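Side-chain contacts in glucose-6-phosphate isomerase (Chlamydia trachomatis D/UW-3/CX, PDB 6OTU), which catalyses the reversible isomerisation of glucose-6-phosphate to fructose-6-phosphate: residues G90-R95 with S101-V106; E355-S360 with A481-C486; I31-T34 with C38-E41; T60-D65 with L328-T333; T151-G156 with E223-A228. All coordinates share one frame; numbering follows the deposited sequence.

Contact 1: residues G90-R95 with S101-V106; sequences GAIMNR and SESRPV
N94 carries much of this contact, reaching from 90-95 toward 101-106 with its CG anti to the backbone N (chi1 177°). At the root, N94 CB rests 3.3 Å from R104 O and 3.7 Å from V106 CG2. Next, N94 CG faces E102 OE1, the amide set slantwise to the E102 side chain with amide and carboxylate planes 51° apart; N94 OD1 accepts a hydrogen bond from N490. The tip does the most: N94 ND2 donates to E102 OE1 over 2.9 Å, close to the plane of its own amide and on the anti side of the carboxylate. A water also takes a bond from ND2 and gives one to P105 O. Alongside runs R104, whose CG lies 3.7 Å from N94 ND2 and whose guanidinium is turned almost perpendicular to the amide, 86° between planes.

The backbone forms a G1 beta bulge in an otherwise irregular loop. N94 forms a single antiparallel hydrogen-bonded pair with R104, N94 N to R104 O at 3.1 Å and R104 N to N94 O at 3.0 Å, while S103, with positive phi, also faces N94.

E102 OE1 has a second partner in R104 NH2, 3.2 Å away. The carboxylate oxygen stands over one face of the guanidinium, toward its rim, so charge rather than a directed N-H holds this salt bridge. E102 also touches Q494 and R104 touches K211, both lining the glucose-6-phosphate pocket. On the apolar flank, I92 runs beside the P105 ring, I92 CD1 3.5 Å from P105 CD, and M93 CB packs on V106 CG2 beside helix 80-89.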
# COMPACT_ATOMS: atom_id res chain seq x y z
N GLY A 90 -20.56 -21.84 -15.69
CA GLY A 90 -21.53 -20.81 -15.95
C GLY A 90 -22.72 -20.73 -15.00
O GLY A 90 -23.68 -20.01 -15.32
N ALA A 91 -22.70 -21.42 -13.86
CA ALA A 91 -23.84 -21.37 -12.95
C ALA A 91 -24.02 -19.97 -12.34
O ALA A 91 -23.11 -19.14 -12.32
CB ALA A 91 -23.69 -22.41 -11.84
N ILE A 92 -25.23 -19.73 -11.83
CA ILE A 92 -25.55 -18.44 -11.20
C ILE A 92 -24.92 -18.36 -9.81
O ILE A 92 -25.58 -18.65 -8.80
CB ILE A 92 -27.07 -18.23 -11.13
CG1 ILE A 92 -27.72 -18.52 -12.48
CG2 ILE A 92 -27.39 -16.81 -10.67
CD1 ILE A 92 -27.49 -17.43 -13.51
N MET A 93 -23.66 -17.93 -9.73
CA MET A 93 -23.00 -17.82 -8.44
C MET A 93 -23.12 -16.44 -7.80
O MET A 93 -22.97 -16.31 -6.58
CB MET A 93 -21.51 -18.20 -8.58
CG MET A 93 -21.27 -19.53 -9.31
SD MET A 93 -21.79 -20.99 -8.37
CE MET A 93 -20.72 -20.87 -6.93
N ASN A 94 -23.40 -15.41 -8.58
CA ASN A 94 -23.53 -14.05 -8.05
C ASN A 94 -25.00 -13.85 -7.69
O ASN A 94 -25.78 -13.34 -8.48
CB ASN A 94 -23.03 -13.04 -9.08
CG ASN A 94 -23.19 -11.62 -8.63
OD1 ASN A 94 -23.54 -11.35 -7.49
ND2 ASN A 94 -22.90 -10.68 -9.54
N ARG A 95 -25.38 -14.25 -6.48
CA ARG A 95 -26.76 -14.04 -6.07
C ARG A 95 -26.90 -14.24 -4.57
O ARG A 95 -26.12 -14.96 -3.94
CB ARG A 95 -27.73 -14.96 -6.81
CG ARG A 95 -27.61 -16.41 -6.44
CD ARG A 95 -28.73 -17.22 -7.09
NE ARG A 95 -30.07 -16.77 -6.69
CZ ARG A 95 -30.94 -17.54 -6.04
NH1 ARG A 95 -30.62 -18.78 -5.72
NH2 ARG A 95 -32.14 -17.06 -5.72
N SER A 101 -30.97 -9.14 -5.64
CA SER A 101 -29.53 -9.26 -5.85
C SER A 101 -29.28 -9.28 -7.36
O SER A 101 -30.23 -9.31 -8.15
CB SER A 101 -28.97 -10.52 -5.18
OG SER A 101 -28.80 -11.58 -6.12
N GLU A 102 -28.00 -9.28 -7.75
CA GLU A 102 -27.67 -9.19 -9.18
C GLU A 102 -28.05 -10.46 -9.94
O GLU A 102 -28.46 -10.38 -11.11
CB GLU A 102 -26.19 -8.85 -9.36
CG GLU A 102 -25.74 -7.63 -8.56
CD GLU A 102 -24.38 -7.08 -8.98
OE1 GLU A 102 -23.56 -7.83 -9.56
OE2 GLU A 102 -24.14 -5.89 -8.75
N SER A 103 -27.88 -11.64 -9.32
CA SER A 103 -28.38 -12.93 -9.83
C SER A 103 -27.87 -13.22 -11.25
O SER A 103 -28.62 -13.23 -12.22
CB SER A 103 -29.91 -12.97 -9.78
OG SER A 103 -30.38 -14.29 -9.97
N ARG A 104 -26.58 -13.53 -11.36
CA ARG A 104 -26.02 -13.76 -12.69
C ARG A 104 -24.80 -14.65 -12.56
O ARG A 104 -24.30 -14.88 -11.46
CB ARG A 104 -25.67 -12.43 -13.38
CG ARG A 104 -24.75 -11.53 -12.62
CD ARG A 104 -25.05 -10.10 -13.00
NE ARG A 104 -23.92 -9.20 -12.79
CZ ARG A 104 -23.99 -7.88 -12.88
NH1 ARG A 104 -25.14 -7.29 -13.18
NH2 ARG A 104 -22.91 -7.14 -12.66
N PRO A 105 -24.32 -15.20 -13.68
CA PRO A 105 -23.08 -15.99 -13.64
C PRO A 105 -21.84 -15.13 -13.42
O PRO A 105 -21.87 -13.90 -13.45
CB PRO A 105 -23.03 -16.66 -15.02
CG PRO A 105 -23.96 -15.87 -15.87
CD PRO A 105 -25.02 -15.35 -14.96
N VAL A 106 -20.73 -15.84 -13.22
CA VAL A 106 -19.42 -15.30 -12.84
C VAL A 106 -18.39 -15.93 -13.77
O VAL A 106 -17.97 -17.07 -13.57
CB VAL A 106 -19.13 -15.60 -11.36
CG1 VAL A 106 -17.73 -15.17 -10.96
CG2 VAL A 106 -20.20 -14.96 -10.49
O HOH W 1 -20.88 -18.55 -13.23
O HOH W 2 -21.28 -11.54 -11.98

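Contact 2: residues E355-S360 with A481-C486; sequences ESNGKS and AFQGFC. With G6Q (glucose-6-phosphate), chain E.
A chi1 of -65° sets N357 CG anti to its own carbonyl carbon and turns the amide toward G484 and Q483 on helix 466-487. N357 OD1 comes down on the backbone, 3.8 Å from G484 CA, an approach made possible because G484 has no side chain. N357 ND2 stands 4.1 Å from Q483 CB. These touches are van der Waals only; the polar work of the amide is done next door, with S491 OG bonded to N357 OD1 and F480 O accepting from ND2. Both ends of the amide are thus held, which fixes its rotation in a buried place.

N357 is the last residue of helix 345-357, and the chain leaves it through an inverse gamma turn at G358. K359 then folds back, its NZ donating to S356 O over 2.9 Å from above the carbonyl plane. D493 and the carbonyl of N490 take the same ammonium. Two residues before the helix end is E355, the probable proton donor, not itself touching 481-486, with OE1 3.0 Å from C2 of glucose-6-phosphate and OE2 bonded by Q351 NE2; H386 of the second subunit bonds the ligand through its carbonyl.

Helix 466-487 meets helix 345-357 through its Q483-G484 side, while F482 and F485 leave in other directions. F482 lies against helices 80-89 and 313-327, F485 against helix 80-89, and N357 is tied by backbone bonds to S373, just before strand 375-377.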
# COMPACT_ATOMS: atom_id res chain seq x y z
N GLU A 355 -12.59 -6.46 -1.70
CA GLU A 355 -13.88 -6.15 -2.30
C GLU A 355 -14.72 -7.42 -2.50
O GLU A 355 -15.95 -7.38 -2.34
CB GLU A 355 -13.69 -5.42 -3.63
CG GLU A 355 -14.86 -4.54 -3.99
CD GLU A 355 -14.83 -4.13 -5.42
OE1 GLU A 355 -15.81 -3.50 -5.86
OE2 GLU A 355 -13.84 -4.43 -6.12
N SER A 356 -14.09 -8.54 -2.85
CA SER A 356 -14.84 -9.78 -3.02
C SER A 356 -15.36 -10.29 -1.69
O SER A 356 -16.54 -10.61 -1.55
CB SER A 356 -13.98 -10.86 -3.68
OG SER A 356 -13.61 -10.50 -5.00
N ASN A 357 -14.49 -10.39 -0.69
CA ASN A 357 -14.82 -11.13 0.51
C ASN A 357 -15.03 -10.23 1.71
O ASN A 357 -15.22 -10.74 2.83
CB ASN A 357 -13.75 -12.20 0.75
CG ASN A 357 -13.75 -13.25 -0.36
OD1 ASN A 357 -14.79 -13.50 -0.96
ND2 ASN A 357 -12.59 -13.85 -0.65
N GLY A 358 -15.08 -8.92 1.51
CA GLY A 358 -15.43 -8.02 2.60
C GLY A 358 -16.93 -8.00 2.82
O GLY A 358 -17.59 -6.99 2.55
N LYS A 359 -17.48 -9.11 3.30
CA LYS A 359 -18.92 -9.31 3.37
C LYS A 359 -19.29 -9.82 4.75
O LYS A 359 -18.46 -10.39 5.46
CB LYS A 359 -19.40 -10.30 2.31
CG LYS A 359 -18.93 -9.96 0.90
CD LYS A 359 -19.70 -8.75 0.36
CE LYS A 359 -19.08 -8.24 -0.93
NZ LYS A 359 -19.07 -9.28 -1.98
N SER A 360 -20.55 -9.61 5.13
CA SER A 360 -20.98 -10.07 6.45
C SER A 360 -22.39 -10.64 6.41
O SER A 360 -23.09 -10.64 7.42
CB SER A 360 -20.88 -8.93 7.48
OG SER A 360 -21.41 -7.74 6.95
N ALA A 481 -11.83 -16.75 -4.49
CA ALA A 481 -13.06 -17.48 -4.78
C ALA A 481 -13.21 -18.69 -3.86
O ALA A 481 -14.31 -18.96 -3.35
CB ALA A 481 -13.08 -17.93 -6.25
N PHE A 482 -12.13 -19.45 -3.66
CA PHE A 482 -12.21 -20.61 -2.78
C PHE A 482 -12.52 -20.17 -1.35
O PHE A 482 -13.31 -20.82 -0.66
CB PHE A 482 -10.92 -21.43 -2.85
CG PHE A 482 -10.86 -22.43 -4.00
CD1 PHE A 482 -11.91 -23.31 -4.23
CD2 PHE A 482 -9.74 -22.50 -4.82
CE1 PHE A 482 -11.85 -24.24 -5.27
CE2 PHE A 482 -9.67 -23.42 -5.86
CZ PHE A 482 -10.73 -24.29 -6.09
N GLN A 483 -11.93 -19.06 -0.91
CA GLN A 483 -12.24 -18.58 0.44
C GLN A 483 -13.70 -18.16 0.55
O GLN A 483 -14.38 -18.50 1.53
CB GLN A 483 -11.30 -17.43 0.83
CG GLN A 483 -9.82 -17.83 0.85
CD GLN A 483 -8.90 -16.83 1.53
OE1 GLN A 483 -7.95 -17.22 2.22
NE2 GLN A 483 -9.16 -15.54 1.34
N GLY A 484 -14.22 -17.46 -0.46
CA GLY A 484 -15.64 -17.12 -0.45
C GLY A 484 -16.53 -18.35 -0.47
O GLY A 484 -17.54 -18.40 0.24
N PHE A 485 -16.18 -19.37 -1.29
CA PHE A 485 -16.96 -20.61 -1.34
C PHE A 485 -16.96 -21.31 0.01
O PHE A 485 -17.96 -21.91 0.42
CB PHE A 485 -16.39 -21.57 -2.39
CG PHE A 485 -16.52 -21.08 -3.80
CD1 PHE A 485 -17.58 -20.29 -4.18
CD2 PHE A 485 -15.58 -21.45 -4.76
CE1 PHE A 485 -17.71 -19.85 -5.48
CE2 PHE A 485 -15.70 -21.01 -6.06
CZ PHE A 485 -16.76 -20.21 -6.43
N CYS A 486 -15.83 -21.23 0.72
CA CYS A 486 -15.71 -21.87 2.02
C CYS A 486 -16.54 -21.11 3.07
O CYS A 486 -17.34 -21.71 3.79
CB CYS A 486 -14.24 -21.94 2.42
SG CYS A 486 -13.93 -22.83 3.94
C1 G6Q E . -15.06 -3.94 -9.49
C2 G6Q E . -15.86 -2.82 -8.81
C3 G6Q E . -15.32 -1.42 -9.10
C4 G6Q E . -15.55 -0.96 -10.55
C5 G6Q E . -15.32 0.55 -10.68
C6 G6Q E . -15.35 1.01 -12.12
O1 G6Q E . -15.47 -5.05 -9.45
O2 G6Q E . -17.23 -2.89 -9.18
O3 G6Q E . -13.93 -1.37 -8.80
O4 G6Q E . -14.66 -1.64 -11.43
O5 G6Q E . -16.31 1.24 -9.91
O6 G6Q E . -16.63 0.60 -12.69
P G6Q E . -16.88 0.77 -14.28
O1P G6Q E . -15.88 -0.14 -14.97
O2P G6Q E . -18.32 0.31 -14.47
O3P G6Q E . -16.68 2.23 -14.61

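Contact 3: residues I31-T34 with C38-E41; sequences IDLT and CLSE
C38 SG is the hub on which I31, L33 and the carbonyl of D32 converge. Standing anti to its backbone N (chi1 167°), the sulfur points back at 31-34. I31, extended from CA to its tip, brings CD1 to 3.7 Å from C38 SG; L33 comes alongside with CD2 at 4.1 Å from the same sulfur. That methyl serves twice, since L33 CD2 also meets L39 CD2 end to end at 4.1 Å, the two leucine side chains inclined to one another. Beyond them is helix 422-439, with A438 touching L33 and L435 touching L39.

The segments are the two arms of a short loop between helices 18-26 and 41-46, and each arm has its own local motif. In the first, D32 OD1 accepts at 2.9 Å from T34 N, which lies above the carboxylate plane, closing an Asx turn, and at 2.6 Å from T34 OG1, near that plane on the syn side. N453 ND2 is a third donor to this oxygen. In the second, S40 is the N-cap of helix 41-46, its OG bonded to R43 N.

Chemically, then, the join between the arms rests on van der Waals packing round C38 SG, while polar groups fix each arm separately.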
# COMPACT_ATOMS: atom_id res chain seq x y z
N ILE A 31 1.45 -25.95 15.92
CA ILE A 31 2.85 -26.38 16.00
C ILE A 31 3.73 -25.18 16.33
O ILE A 31 3.45 -24.03 15.92
CB ILE A 31 3.29 -27.09 14.70
CG1 ILE A 31 4.65 -27.76 14.90
CG2 ILE A 31 3.32 -26.16 13.49
CD1 ILE A 31 5.16 -28.54 13.67
N ASP A 32 4.77 -25.43 17.13
CA ASP A 32 5.72 -24.40 17.55
C ASP A 32 6.88 -24.38 16.56
O ASP A 32 7.78 -25.22 16.61
CB ASP A 32 6.19 -24.66 18.97
CG ASP A 32 7.27 -23.68 19.45
OD1 ASP A 32 7.47 -22.62 18.82
OD2 ASP A 32 7.92 -23.98 20.47
N LEU A 33 6.86 -23.40 15.64
CA LEU A 33 7.93 -23.33 14.65
C LEU A 33 9.27 -22.92 15.26
O LEU A 33 10.28 -23.01 14.57
CB LEU A 33 7.55 -22.36 13.52
CG LEU A 33 6.27 -22.73 12.76
CD1 LEU A 33 5.75 -21.58 11.88
CD2 LEU A 33 6.45 -24.02 11.95
N THR A 34 9.30 -22.47 16.52
CA THR A 34 10.57 -22.12 17.15
C THR A 34 11.23 -23.28 17.88
O THR A 34 12.37 -23.13 18.32
CB THR A 34 10.40 -20.99 18.17
OG1 THR A 34 9.75 -21.51 19.34
CG2 THR A 34 9.62 -19.79 17.61
N CYS A 38 12.46 -28.19 14.33
CA CYS A 38 11.12 -28.33 13.76
C CYS A 38 11.14 -28.14 12.24
O CYS A 38 10.39 -28.82 11.52
CB CYS A 38 10.15 -27.34 14.40
SG CYS A 38 8.57 -27.18 13.52
N LEU A 39 11.97 -27.23 11.74
CA LEU A 39 12.07 -26.98 10.30
C LEU A 39 13.11 -27.93 9.69
O LEU A 39 14.18 -27.54 9.22
CB LEU A 39 12.41 -25.52 10.04
CG LEU A 39 11.35 -24.48 10.48
CD1 LEU A 39 11.71 -23.11 9.95
CD2 LEU A 39 9.96 -24.87 10.03
N SER A 40 12.74 -29.21 9.70
CA SER A 40 13.59 -30.29 9.23
C SER A 40 13.54 -30.41 7.71
O SER A 40 12.67 -29.83 7.04
CB SER A 40 13.14 -31.61 9.85
OG SER A 40 11.85 -31.96 9.37
N GLU A 41 14.47 -31.20 7.18
CA GLU A 41 14.45 -31.47 5.75
C GLU A 41 13.16 -32.19 5.35
O GLU A 41 12.54 -31.84 4.34
CB GLU A 41 15.67 -32.29 5.33
CG GLU A 41 16.07 -32.01 3.89
CD GLU A 41 16.71 -33.19 3.20
OE1 GLU A 41 17.68 -33.77 3.76
OE2 GLU A 41 16.23 -33.54 2.09

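Contact 4: residues T60-D65 with L328-T333; sequences TERVDD and LGYPTT
R62, L328 and Y330 join two connections of the fold: the loop between strand 54-57 and helix 65-77, and the link from helix 313-327 into strand 332-337. Both strands belong to the mixed sheet of one alpha/beta domain. R62 gives up the most surface here. Its root packs loosely on L328, R62 CB standing 4.3 Å from L328 CD1, and its chain then bends at chi3 (76°) to bring the guanidinium round toward the tyrosine.

L328 serves both partners. Its CD1 faces R62, while its CB lies over one face of the Y330 ring, toward the rim. G329, between them, takes positive phi as the chain comes off the helix.

Y330 crosses R62 at about a right angle overall, yet ring and guanidinium planes are only 17° apart. The hydroxyl sits at the guanidinium edge, near its plane, with R62 NH1 4.1 Å from Y330 OH, and a water spans the distance. The guanidinium is steadied from elsewhere too, because R62 NE donates to I31 O. Farther along the chain, P331 and T332 pack against their own counterparts in the second subunit, so this connection runs from the surface to the dimer interface. The bridging water accepts from R62 NH1 at 2.7 Å and is hydrogen-bonded to Y330 OH at 2.6 Å.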
# COMPACT_ATOMS: atom_id res chain seq x y z
N THR A 60 6.89 -22.98 6.76
CA THR A 60 6.91 -21.88 7.72
C THR A 60 5.50 -21.39 8.09
O THR A 60 5.37 -20.31 8.67
CB THR A 60 7.76 -20.73 7.18
OG1 THR A 60 7.36 -20.43 5.84
CG2 THR A 60 9.24 -21.11 7.18
N GLU A 61 4.45 -22.14 7.75
CA GLU A 61 3.12 -21.94 8.31
C GLU A 61 2.95 -22.86 9.52
O GLU A 61 3.56 -23.93 9.59
CB GLU A 61 2.02 -22.25 7.29
CG GLU A 61 2.07 -21.46 6.00
CD GLU A 61 1.35 -20.14 6.10
OE1 GLU A 61 0.81 -19.83 7.18
OE2 GLU A 61 1.34 -19.40 5.09
N ARG A 62 2.12 -22.43 10.47
CA ARG A 62 1.89 -23.18 11.70
C ARG A 62 0.86 -24.29 11.45
O ARG A 62 -0.25 -24.29 11.99
CB ARG A 62 1.44 -22.25 12.82
CG ARG A 62 2.47 -21.19 13.19
CD ARG A 62 2.13 -20.51 14.51
NE ARG A 62 2.44 -21.34 15.67
CZ ARG A 62 2.24 -20.96 16.93
NH1 ARG A 62 1.72 -19.76 17.17
NH2 ARG A 62 2.56 -21.77 17.94
N VAL A 63 1.26 -25.25 10.63
CA VAL A 63 0.40 -26.38 10.26
C VAL A 63 1.22 -27.66 10.32
O VAL A 63 2.42 -27.66 10.03
CB VAL A 63 -0.23 -26.18 8.87
CG1 VAL A 63 -1.24 -25.04 8.89
CG2 VAL A 63 0.83 -25.93 7.80
N ASP A 64 0.57 -28.75 10.74
CA ASP A 64 1.14 -30.09 10.73
C ASP A 64 0.17 -31.01 9.99
O ASP A 64 -0.88 -30.56 9.50
CB ASP A 64 1.44 -30.59 12.15
CG ASP A 64 0.21 -30.52 13.08
OD1 ASP A 64 -0.92 -30.40 12.57
OD2 ASP A 64 0.37 -30.60 14.32
N ASP A 65 0.52 -32.30 9.91
CA ASP A 65 -0.24 -33.23 9.07
C ASP A 65 -1.69 -33.37 9.53
O ASP A 65 -2.61 -33.46 8.71
CB ASP A 65 0.47 -34.59 9.05
CG ASP A 65 1.77 -34.54 8.25
OD1 ASP A 65 2.05 -33.48 7.63
OD2 ASP A 65 2.51 -35.54 8.23
N LEU A 328 -6.61 -19.25 13.74
CA LEU A 328 -5.60 -18.62 14.59
C LEU A 328 -5.94 -17.18 14.93
O LEU A 328 -5.34 -16.63 15.87
CB LEU A 328 -4.23 -18.67 13.91
CG LEU A 328 -3.67 -20.07 13.69
CD1 LEU A 328 -2.21 -19.95 13.32
CD2 LEU A 328 -3.88 -20.96 14.93
N GLY A 329 -6.84 -16.57 14.17
CA GLY A 329 -7.37 -15.26 14.49
C GLY A 329 -6.59 -14.06 13.98
O GLY A 329 -6.79 -12.96 14.49
N TYR A 330 -5.73 -14.22 12.99
CA TYR A 330 -4.96 -13.07 12.53
C TYR A 330 -5.81 -12.26 11.55
O TYR A 330 -6.25 -12.80 10.54
CB TYR A 330 -3.65 -13.51 11.88
CG TYR A 330 -2.82 -14.48 12.73
CD1 TYR A 330 -2.61 -14.25 14.09
CD2 TYR A 330 -2.26 -15.64 12.16
CE1 TYR A 330 -1.85 -15.14 14.87
CE2 TYR A 330 -1.49 -16.52 12.93
CZ TYR A 330 -1.30 -16.26 14.27
OH TYR A 330 -0.57 -17.14 15.02
N PRO A 331 -6.05 -10.97 11.81
CA PRO A 331 -6.98 -10.20 10.97
C PRO A 331 -6.38 -9.62 9.69
O PRO A 331 -7.13 -8.98 8.93
CB PRO A 331 -7.43 -9.07 11.92
CG PRO A 331 -6.23 -8.86 12.83
CD PRO A 331 -5.54 -10.20 12.97
N THR A 332 -5.09 -9.80 9.41
CA THR A 332 -4.50 -9.26 8.18
C THR A 332 -3.64 -10.32 7.51
O THR A 332 -3.34 -11.36 8.10
CB THR A 332 -3.64 -8.00 8.41
OG1 THR A 332 -2.34 -8.36 8.91
CG2 THR A 332 -4.31 -7.00 9.34
N THR A 333 -3.26 -10.03 6.26
CA THR A 333 -2.27 -10.77 5.49
C THR A 333 -1.43 -9.76 4.71
O THR A 333 -1.99 -8.91 4.01
CB THR A 333 -2.90 -11.76 4.48
OG1 THR A 333 -3.79 -12.65 5.15
CG2 THR A 333 -1.82 -12.59 3.81
O HOH W 3 1.76 -17.33 16.05

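Contact 5: residues T151-G156 with E223-A228; sequences TLVQIG and ELFRQA
F225 drives its ring from helix 216-231 onto V153 and I155, side chains on the same face of strand 151-155. This is the tight part, and it is wholly buried. I155 CD1 lies over one ring face as a CH-pi contact, 4.3 Å from the F225 ring centroid and 28° off the normal, nearest to the CD1 side of the ring. I155 and F225 run antiparallel past one another, which lets that terminal methyl overlap the ring. V153 meets the outer end instead: its CG1, anti to the backbone N (chi1 176°), is 3.9 Å from F225 CZ and approaches obliquely. The ring is thus touched near both ends by aliphatic branches two residues apart on the strand.

The other faces of the helix are more polar and partly exposed. E223, R226 and Q227 take no part in the strand packing. R226 is tied down by a salt bridge to E222, a bond to the carbonyl of R255 and a cation-pi contact with F240; Q227 lies against C415 of the second subunit, and E223 against its L417.

Strand 151-155 lies in a parallel sheet between 180-184 and 204-209, and helix 216-231 is the crossover helix between strands 204-209 and 240-245. V184 and, from helix 189-196, L196 also touch F225, while V195 of that helix packs on V153.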
# COMPACT_ATOMS: atom_id res chain seq x y z
N THR A 151 1.73 6.51 -27.47
CA THR A 151 1.28 6.81 -26.11
C THR A 151 -0.15 6.31 -25.92
O THR A 151 -1.02 6.62 -26.73
CB THR A 151 1.34 8.31 -25.87
OG1 THR A 151 2.69 8.76 -26.10
CG2 THR A 151 0.92 8.66 -24.46
N LEU A 152 -0.39 5.58 -24.83
CA LEU A 152 -1.74 5.14 -24.48
C LEU A 152 -2.08 5.64 -23.08
O LEU A 152 -1.27 5.52 -22.15
CB LEU A 152 -1.86 3.61 -24.55
CG LEU A 152 -3.28 3.04 -24.37
CD1 LEU A 152 -3.48 1.83 -25.23
CD2 LEU A 152 -3.61 2.71 -22.92
N VAL A 153 -3.29 6.19 -22.93
CA VAL A 153 -3.79 6.70 -21.64
C VAL A 153 -5.06 5.94 -21.29
O VAL A 153 -6.08 6.09 -21.96
CB VAL A 153 -4.06 8.21 -21.68
CG1 VAL A 153 -4.66 8.66 -20.35
CG2 VAL A 153 -2.77 8.97 -21.99
N GLN A 154 -5.01 5.14 -20.24
CA GLN A 154 -6.19 4.41 -19.80
C GLN A 154 -6.94 5.26 -18.78
O GLN A 154 -6.40 5.57 -17.71
CB GLN A 154 -5.82 3.06 -19.19
CG GLN A 154 -7.03 2.25 -18.76
CD GLN A 154 -6.93 0.78 -19.15
OE1 GLN A 154 -6.41 0.43 -20.22
NE2 GLN A 154 -7.46 -0.09 -18.29
N ILE A 155 -8.16 5.64 -19.13
CA ILE A 155 -9.07 6.35 -18.24
C ILE A 155 -10.03 5.32 -17.66
O ILE A 155 -10.75 4.64 -18.40
CB ILE A 155 -9.84 7.46 -18.98
CG1 ILE A 155 -8.88 8.53 -19.50
CG2 ILE A 155 -10.91 8.06 -18.08
CD1 ILE A 155 -9.55 9.68 -20.23
N GLY A 156 -10.02 5.19 -16.34
CA GLY A 156 -10.83 4.19 -15.67
C GLY A 156 -10.38 4.09 -14.23
O GLY A 156 -9.30 4.54 -13.85
N GLU A 223 -14.18 13.63 -20.46
CA GLU A 223 -14.56 14.98 -20.89
C GLU A 223 -13.37 15.93 -20.78
O GLU A 223 -13.15 16.75 -21.68
CB GLU A 223 -15.76 15.47 -20.08
CG GLU A 223 -16.24 16.87 -20.45
CD GLU A 223 -16.67 17.00 -21.91
OE1 GLU A 223 -17.06 15.97 -22.51
OE2 GLU A 223 -16.62 18.13 -22.45
N LEU A 224 -12.57 15.81 -19.71
CA LEU A 224 -11.36 16.62 -19.59
C LEU A 224 -10.41 16.39 -20.75
O LEU A 224 -9.76 17.33 -21.23
CB LEU A 224 -10.64 16.32 -18.27
CG LEU A 224 -10.89 17.26 -17.10
CD1 LEU A 224 -10.03 16.82 -15.93
CD2 LEU A 224 -10.60 18.70 -17.47
N PHE A 225 -10.29 15.15 -21.21
CA PHE A 225 -9.36 14.88 -22.31
C PHE A 225 -9.94 15.33 -23.65
O PHE A 225 -9.21 15.87 -24.49
CB PHE A 225 -9.00 13.40 -22.33
CG PHE A 225 -7.78 13.07 -21.51
CD1 PHE A 225 -7.83 13.13 -20.12
CD2 PHE A 225 -6.59 12.71 -22.12
CE1 PHE A 225 -6.70 12.82 -19.35
CE2 PHE A 225 -5.45 12.42 -21.35
CZ PHE A 225 -5.52 12.47 -19.96
N ARG A 226 -11.26 15.14 -23.84
CA ARG A 226 -11.91 15.60 -25.06
C ARG A 226 -11.70 17.09 -25.25
O ARG A 226 -11.44 17.54 -26.37
CB ARG A 226 -13.41 15.28 -25.04
CG ARG A 226 -13.75 13.80 -25.06
CD ARG A 226 -14.81 13.43 -26.10
NE ARG A 226 -14.98 11.97 -26.15
CZ ARG A 226 -15.05 11.26 -27.28
NH1 ARG A 226 -14.98 11.86 -28.46
NH2 ARG A 226 -15.21 9.94 -27.21
N GLN A 227 -11.80 17.87 -24.16
CA GLN A 227 -11.60 19.31 -24.25
C GLN A 227 -10.16 19.65 -24.61
O GLN A 227 -9.91 20.59 -25.37
CB GLN A 227 -11.99 19.99 -22.93
CG GLN A 227 -13.37 19.60 -22.46
CD GLN A 227 -14.20 20.78 -22.01
OE1 GLN A 227 -14.51 20.92 -20.82
NE2 GLN A 227 -14.59 21.62 -22.96
N ALA A 228 -9.20 18.89 -24.08
CA ALA A 228 -7.80 19.16 -24.38
C ALA A 228 -7.50 18.94 -25.86
O ALA A 228 -6.80 19.75 -26.48
CB ALA A 228 -6.89 18.31 -23.49

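Contacts 1 and 2 touch directly, M93 CE lying 3.5 Å from F485 CE1, and both lie near the substrate site: segment 355-360 carries E355, and the side chain of E102 in contact 1 is about 9 Å from that of E355 and about 8 Å from glucose-6-phosphate. The side chain of I155 in contact 5 is about 9 Å from the ligand, too far to touch it; nearest atoms of contacts 5 and 2 are about 12 Å apart. Contacts 3 and 4 form a second pair, away from the annotated sites and touching where L33 CD1 meets R62 CG at 3.6 Å. Contact 4 approaches contact 2 to about 7 Å, nearest atoms, whereas contacts 3 and 5 have centres 54 Å apart.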